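Local coordinates for protein BlEst2 (Bacillus licheniformis, PDB 6WPX) that probably hydrolyses ester bonds as a secreted lipase or esterase, its C-terminal domain exerting autoinhibitory effects, at residues E303-V311 against T457-R465; L156-W164 against P290-H298. All coordinates share one frame; numbering follows the deposited sequence.

Contact 1: E303-V311 against T457-R465; sequences EEFAVEKGV and TADNSPFNR
Glu308 and Arg465 meet end-on: their side chains cross at about a right angle, and the guanidinium gives one nitrogen to each carboxylate oxygen. Arg465 NH2 lies 2.7 Å from Glu308 OE2 and Arg465 NH1 3.1 Å from Glu308 OE1. Both bonds are nearly straight and reach the syn sides of the oxygens, although the two flat groups are turned 31° apart. The acid bends to get there: Glu308 CG sits between its backbone N and carbonyl carbon (chi1 70°), the chain turns again at chi2, and CB packs on Thr457 CG2. A further bond from Arg465 NH1 to Asn464 O, approached from above the carbonyl plane, helps fix the guanidinium's rotation; outside the segments, Ser387 OG bonds Glu308 OE2 and Phe385 makes a cation-pi contact with Arg465.

At the strand end the Asn464 amide reads the backbone of Ala306. Asn464 OD1 takes Ala306 N at 2.8 Å, while Asn464 ND2 makes a weak bond to Ala306 O. One water accepts from Asn464 N and lies within bonding distance of Ala306 O and Glu308 OE1; another joins Val307 O to Pro462 O. Just past the Thr457-Asn460 turn, Ser461 OG accepts a straight bond from Lys309 N at 3.0 Å and in turn donates to Asp459 OD1 (2.9 Å). The extended Lys309 chain passes Asp459 OD1 with its CD, and Lys309 NZ bonds Asp459 O weakly at 3.3 Å.

With the strands crossing at 115°, side chains and waters take the place of backbone pairing, and a doubly bonded ion pair, mostly buried, joins the edge of one sheet to another, its charges probably stabilising each other.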
# COMPACT_ATOMS: atom_id res chain seq x y z
N GLU A 303 18.45 14.57 11.91
CA GLU A 303 17.38 15.24 11.17
C GLU A 303 16.52 15.99 12.15
O GLU A 303 15.94 15.40 13.06
CB GLU A 303 16.50 14.23 10.37
CG GLU A 303 17.18 13.67 9.13
CD GLU A 303 17.48 14.61 7.98
OE1 GLU A 303 18.19 14.17 7.05
OE2 GLU A 303 17.06 15.79 8.02
N GLU A 304 16.45 17.30 11.97
CA GLU A 304 15.61 18.13 12.83
C GLU A 304 14.20 18.14 12.27
O GLU A 304 14.00 17.91 11.08
CB GLU A 304 16.13 19.57 12.90
CG GLU A 304 17.41 19.71 13.72
CD GLU A 304 17.86 21.14 13.91
OE1 GLU A 304 17.44 22.03 13.13
OE2 GLU A 304 18.64 21.38 14.85
N PHE A 305 13.23 18.36 13.12
CA PHE A 305 11.84 18.49 12.69
C PHE A 305 11.08 19.31 13.71
O PHE A 305 11.28 19.15 14.91
CB PHE A 305 11.16 17.14 12.39
CG PHE A 305 10.89 16.22 13.55
CD1 PHE A 305 11.88 15.33 13.99
CD2 PHE A 305 9.65 16.18 14.16
CE1 PHE A 305 11.63 14.46 15.06
CE2 PHE A 305 9.40 15.31 15.23
CZ PHE A 305 10.39 14.44 15.66
N ALA A 306 10.21 20.18 13.21
CA ALA A 306 9.34 21.02 14.00
C ALA A 306 8.13 20.21 14.45
O ALA A 306 7.59 19.39 13.70
CB ALA A 306 8.88 22.21 13.17
N VAL A 307 7.72 20.46 15.69
CA VAL A 307 6.48 19.92 16.24
C VAL A 307 5.75 21.17 16.68
O VAL A 307 6.24 21.88 17.57
CB VAL A 307 6.65 18.90 17.39
CG1 VAL A 307 5.30 18.59 18.06
CG2 VAL A 307 7.30 17.61 16.89
N GLU A 308 4.63 21.47 16.04
CA GLU A 308 3.83 22.64 16.38
C GLU A 308 3.14 22.45 17.76
O GLU A 308 3.14 21.35 18.33
CB GLU A 308 2.80 22.93 15.26
CG GLU A 308 1.67 21.92 15.13
CD GLU A 308 1.94 20.71 14.25
OE1 GLU A 308 3.11 20.47 13.87
OE2 GLU A 308 0.96 19.98 13.97
N LYS A 309 2.57 23.52 18.30
CA LYS A 309 1.82 23.47 19.56
C LYS A 309 0.53 22.70 19.30
O LYS A 309 0.02 22.74 18.18
CB LYS A 309 1.47 24.90 20.06
CG LYS A 309 2.66 25.72 20.55
CD LYS A 309 2.25 27.07 21.09
CE LYS A 309 3.41 28.04 21.12
NZ LYS A 309 2.98 29.40 21.55
N GLY A 310 0.00 22.03 20.33
CA GLY A 310 -1.27 21.32 20.24
C GLY A 310 -1.27 19.97 19.57
O GLY A 310 -2.33 19.47 19.17
N VAL A 311 -0.09 19.33 19.48
CA VAL A 311 -0.03 18.00 18.86
C VAL A 311 -0.41 16.97 19.91
O VAL A 311 0.16 16.95 21.01
CB VAL A 311 1.35 17.71 18.18
CG1 VAL A 311 1.43 16.28 17.65
CG2 VAL A 311 1.61 18.69 17.05
N THR A 457 2.17 28.30 12.45
CA THR A 457 0.74 28.09 12.76
C THR A 457 0.15 29.42 13.28
O THR A 457 0.90 30.40 13.42
CB THR A 457 0.55 26.93 13.76
OG1 THR A 457 0.98 27.33 15.06
CG2 THR A 457 1.27 25.65 13.34
N ALA A 458 -1.16 29.45 13.60
CA ALA A 458 -1.83 30.64 14.17
C ALA A 458 -1.26 31.08 15.53
O ALA A 458 -1.29 32.27 15.83
CB ALA A 458 -3.32 30.39 14.28
N ASP A 459 -0.75 30.13 16.33
CA ASP A 459 -0.13 30.42 17.65
C ASP A 459 1.39 30.65 17.56
O ASP A 459 2.04 30.54 18.59
CB ASP A 459 -0.42 29.35 18.71
CG ASP A 459 0.11 27.97 18.38
OD1 ASP A 459 1.34 27.81 18.22
OD2 ASP A 459 -0.72 27.06 18.31
N ASN A 460 1.89 30.90 16.36
CA ASN A 460 3.28 31.23 15.99
C ASN A 460 4.32 30.09 16.01
O ASN A 460 5.49 30.33 15.69
CB ASN A 460 3.82 32.39 16.83
CG ASN A 460 3.11 33.68 16.60
OD1 ASN A 460 3.06 34.20 15.48
ND2 ASN A 460 2.61 34.28 17.67
N SER A 461 3.91 28.85 16.34
CA SER A 461 4.88 27.77 16.37
C SER A 461 5.21 27.26 14.94
O SER A 461 4.28 27.07 14.15
CB SER A 461 4.40 26.63 17.27
OG SER A 461 3.18 26.09 16.82
N PRO A 462 6.50 27.05 14.59
CA PRO A 462 6.83 26.49 13.26
C PRO A 462 6.21 25.09 13.05
O PRO A 462 5.96 24.36 14.01
CB PRO A 462 8.36 26.40 13.28
CG PRO A 462 8.80 27.32 14.37
CD PRO A 462 7.73 27.23 15.40
N PHE A 463 5.94 24.78 11.81
CA PHE A 463 5.43 23.44 11.43
C PHE A 463 6.16 23.00 10.16
O PHE A 463 6.73 23.83 9.48
CB PHE A 463 3.92 23.44 11.16
CG PHE A 463 3.49 24.05 9.86
CD1 PHE A 463 3.46 23.30 8.70
CD2 PHE A 463 3.10 25.37 9.78
CE1 PHE A 463 3.07 23.86 7.51
CE2 PHE A 463 2.72 25.93 8.58
CZ PHE A 463 2.72 25.18 7.44
N ASN A 464 6.07 21.71 9.88
CA ASN A 464 6.65 21.06 8.69
C ASN A 464 5.80 19.84 8.31
O ASN A 464 5.46 19.09 9.20
CB ASN A 464 8.17 20.82 8.80
CG ASN A 464 8.63 20.10 10.05
OD1 ASN A 464 9.74 20.28 10.50
ND2 ASN A 464 7.78 19.27 10.60
N ARG A 465 5.46 19.70 7.04
CA ARG A 465 4.77 18.50 6.51
C ARG A 465 5.32 18.22 5.12
O ARG A 465 5.80 19.13 4.49
CB ARG A 465 3.24 18.60 6.46
CG ARG A 465 2.57 18.77 7.81
CD ARG A 465 2.66 17.59 8.74
NE ARG A 465 1.68 17.64 9.80
CZ ARG A 465 1.81 18.31 10.93
NH1 ARG A 465 2.90 19.01 11.17
NH2 ARG A 465 0.84 18.28 11.82
O HOH W 1 5.49 20.45 12.41
O HOH W 2 7.26 24.12 16.62

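Contact 2: L156-W164 against P290-H298; sequences LAYSNWAGW and PFIRGGENH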
# COMPACT_ATOMS: atom_id res chain seq x y z
N LEU A 156 4.87 5.97 -1.51
CA LEU A 156 5.98 6.35 -0.63
C LEU A 156 7.30 5.76 -1.13
O LEU A 156 8.27 6.51 -1.25
CB LEU A 156 5.71 5.94 0.84
CG LEU A 156 6.85 6.17 1.84
CD1 LEU A 156 7.17 7.67 2.01
CD2 LEU A 156 6.52 5.52 3.20
N ALA A 157 7.33 4.44 -1.43
CA ALA A 157 8.52 3.73 -1.92
C ALA A 157 9.11 4.36 -3.20
O ALA A 157 10.31 4.28 -3.42
CB ALA A 157 8.17 2.28 -2.20
N TYR A 158 8.25 4.89 -4.08
CA TYR A 158 8.65 5.49 -5.34
C TYR A 158 8.91 7.00 -5.25
O TYR A 158 9.21 7.64 -6.26
CB TYR A 158 7.62 5.16 -6.42
CG TYR A 158 7.87 3.79 -6.99
CD1 TYR A 158 7.46 2.64 -6.31
CD2 TYR A 158 8.63 3.63 -8.15
CE1 TYR A 158 7.77 1.37 -6.79
CE2 TYR A 158 8.96 2.35 -8.63
CZ TYR A 158 8.51 1.23 -7.95
OH TYR A 158 8.81 -0.02 -8.42
N SER A 159 8.83 7.57 -4.05
CA SER A 159 9.01 9.01 -3.86
C SER A 159 10.47 9.41 -3.70
O SER A 159 11.32 8.55 -3.47
CB SER A 159 8.15 9.52 -2.71
OG SER A 159 8.71 9.13 -1.46
N ASN A 160 10.77 10.70 -3.90
CA ASN A 160 12.13 11.21 -3.82
C ASN A 160 12.86 10.86 -2.53
O ASN A 160 13.96 10.36 -2.62
CB ASN A 160 12.16 12.74 -4.05
CG ASN A 160 11.92 13.08 -5.49
OD1 ASN A 160 10.82 12.90 -6.01
ND2 ASN A 160 12.95 13.53 -6.19
N TRP A 161 12.27 11.12 -1.36
CA TRP A 161 12.98 10.84 -0.10
C TRP A 161 13.29 9.37 0.11
O TRP A 161 14.28 9.06 0.75
CB TRP A 161 12.26 11.41 1.13
CG TRP A 161 12.20 12.91 1.19
CD1 TRP A 161 11.07 13.69 1.29
CD2 TRP A 161 13.32 13.82 1.26
NE1 TRP A 161 11.42 15.02 1.36
CE2 TRP A 161 12.79 15.13 1.33
CE3 TRP A 161 14.71 13.65 1.20
CZ2 TRP A 161 13.61 16.26 1.39
CZ3 TRP A 161 15.52 14.78 1.24
CH2 TRP A 161 14.97 16.06 1.34
N ALA A 162 12.46 8.45 -0.45
CA ALA A 162 12.60 6.99 -0.32
C ALA A 162 13.59 6.38 -1.31
O ALA A 162 13.82 5.18 -1.25
CB ALA A 162 11.24 6.33 -0.50
N GLY A 163 14.16 7.20 -2.20
CA GLY A 163 15.08 6.79 -3.26
C GLY A 163 16.23 5.91 -2.82
O GLY A 163 16.45 4.82 -3.38
N TRP A 164 16.98 6.37 -1.81
CA TRP A 164 18.14 5.66 -1.28
C TRP A 164 17.76 4.33 -0.66
O TRP A 164 18.39 3.32 -0.98
CB TRP A 164 18.91 6.55 -0.31
CG TRP A 164 19.39 7.83 -0.92
CD1 TRP A 164 20.58 8.05 -1.56
CD2 TRP A 164 18.68 9.08 -0.97
NE1 TRP A 164 20.67 9.36 -1.96
CE2 TRP A 164 19.52 10.01 -1.63
CE3 TRP A 164 17.41 9.50 -0.54
CZ2 TRP A 164 19.12 11.33 -1.86
CZ3 TRP A 164 17.02 10.81 -0.77
CH2 TRP A 164 17.88 11.71 -1.41
N PRO A 290 2.39 13.55 6.97
CA PRO A 290 3.63 13.25 7.70
C PRO A 290 4.67 14.34 7.46
O PRO A 290 4.43 15.28 6.72
CB PRO A 290 4.09 11.95 7.03
CG PRO A 290 3.71 12.16 5.56
CD PRO A 290 2.46 13.06 5.57
N PHE A 291 5.84 14.16 8.03
CA PHE A 291 7.06 14.90 7.75
C PHE A 291 8.01 13.79 7.35
O PHE A 291 8.11 12.78 8.06
CB PHE A 291 7.62 15.70 8.95
CG PHE A 291 8.97 16.29 8.61
CD1 PHE A 291 9.08 17.38 7.76
CD2 PHE A 291 10.14 15.73 9.12
CE1 PHE A 291 10.32 17.94 7.46
CE2 PHE A 291 11.39 16.30 8.83
CZ PHE A 291 11.47 17.39 8.00
N ILE A 292 8.69 13.97 6.21
CA ILE A 292 9.56 12.92 5.66
C ILE A 292 10.89 13.43 5.20
O ILE A 292 10.97 14.44 4.51
CB ILE A 292 8.84 12.18 4.47
CG1 ILE A 292 7.45 11.64 4.85
CG2 ILE A 292 9.71 11.07 3.84
CD1 ILE A 292 6.61 11.23 3.66
N ARG A 293 11.95 12.64 5.50
CA ARG A 293 13.31 12.83 5.00
C ARG A 293 13.88 11.47 4.62
O ARG A 293 13.35 10.44 5.01
CB ARG A 293 14.21 13.59 6.00
CG ARG A 293 13.87 15.08 6.16
CD ARG A 293 14.19 15.89 4.91
NE ARG A 293 13.89 17.32 5.04
CZ ARG A 293 12.72 17.88 4.73
NH1 ARG A 293 11.71 17.13 4.32
NH2 ARG A 293 12.55 19.19 4.86
N GLY A 294 14.92 11.48 3.83
CA GLY A 294 15.61 10.28 3.40
C GLY A 294 17.03 10.61 3.00
O GLY A 294 17.38 11.78 2.83
N GLY A 295 17.84 9.59 2.82
CA GLY A 295 19.23 9.79 2.43
C GLY A 295 20.04 8.58 2.77
O GLY A 295 19.51 7.48 2.91
N GLU A 296 21.32 8.79 2.93
CA GLU A 296 22.29 7.78 3.30
C GLU A 296 23.03 8.28 4.51
O GLU A 296 23.17 9.50 4.70
CB GLU A 296 23.26 7.52 2.14
CG GLU A 296 22.65 6.64 1.07
CD GLU A 296 23.46 6.44 -0.20
OE1 GLU A 296 24.40 7.23 -0.46
OE2 GLU A 296 23.13 5.50 -0.96
N ASN A 297 23.46 7.35 5.35
CA ASN A 297 24.19 7.66 6.56
C ASN A 297 25.35 6.67 6.71
O ASN A 297 25.13 5.46 6.77
CB ASN A 297 23.26 7.59 7.77
CG ASN A 297 23.93 7.80 9.10
OD1 ASN A 297 24.95 8.49 9.20
ND2 ASN A 297 23.35 7.24 10.14
N HIS A 298 26.57 7.20 6.77
CA HIS A 298 27.78 6.39 6.92
C HIS A 298 28.33 6.45 8.35
O HIS A 298 29.35 5.83 8.63
CB HIS A 298 28.84 6.84 5.91
CG HIS A 298 28.48 6.54 4.48
ND1 HIS A 298 27.56 7.31 3.80
CD2 HIS A 298 28.92 5.55 3.67
CE1 HIS A 298 27.48 6.78 2.59
NE2 HIS A 298 28.29 5.73 2.46
O HOH W 3 21.13 3.10 -1.34
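Trp161 leaves its turn with CG beside its own backbone N (chi1 -66°) and lays its indole along strand 290-297. Trp161 CB touches Ile292 CG2 at 3.7 Å. Further out, Ile292 O sits over the ring face, 3.2 Å from Trp161 NE1 but badly angled for a bond; the N-H goes instead to Asp452 OD2. Trp161 CE3 meets Gly294 N at 3.4 Å. The six-membered ring carries Arg293 CD on its face in a CH-pi contact, 3.7 Å from the centroid, and CZ2 lies over the guanidinium, whose plane is 19° from the ring. Arg293 NH1 bonds Ile292 O and pairs with Asp452. With an alanine here, Asp452 would probably lose its indole partner and Arg293, no longer backed by the ring, could turn more freely. Gly294 CA lies 3.2 Å from Trp161 O in a nearly straight CA-H...O contact, where any CB would clash. Alongside, Trp164 rests its ring face on Gly295 CA, and a water joins Trp164 O to Glu296 OE2.

The turn between helices 152-157 and 163-169 thus packs on an edge strand of a five-stranded antiparallel sheet, with Ile468 of strand 462-473 touching Leu156 and Ile292, and Arg412 of strand 407-417 touching Trp161.

In the fold
Along the chain the two contacts interleave: 156-164 and 290-298 of contact 2 both precede 303-311 and 457-465 of contact 1, and their centres lie about 21 Å apart. Strands 290-297 and 300-307, consecutive in sequence, carry one segment of each contact but belong to different antiparallel sheets. The two sites touch directly: Phe291 CE2 packs on Phe305 CB, Phe291 CD1 on Asn464 CG, and Pro290 O on Arg465 CB. Strand 462-473 also spans both, supplying Asn464 and Arg465 to contact 1 and Ile468 beside contact 2. Contact 2 ties the C-terminal beta sheets to helices of the alpha/beta part, whereas contact 1 joins beta sheets to one another, an arrangement consistent with a C-terminal domain held against the hydrolase part in the propeptide form.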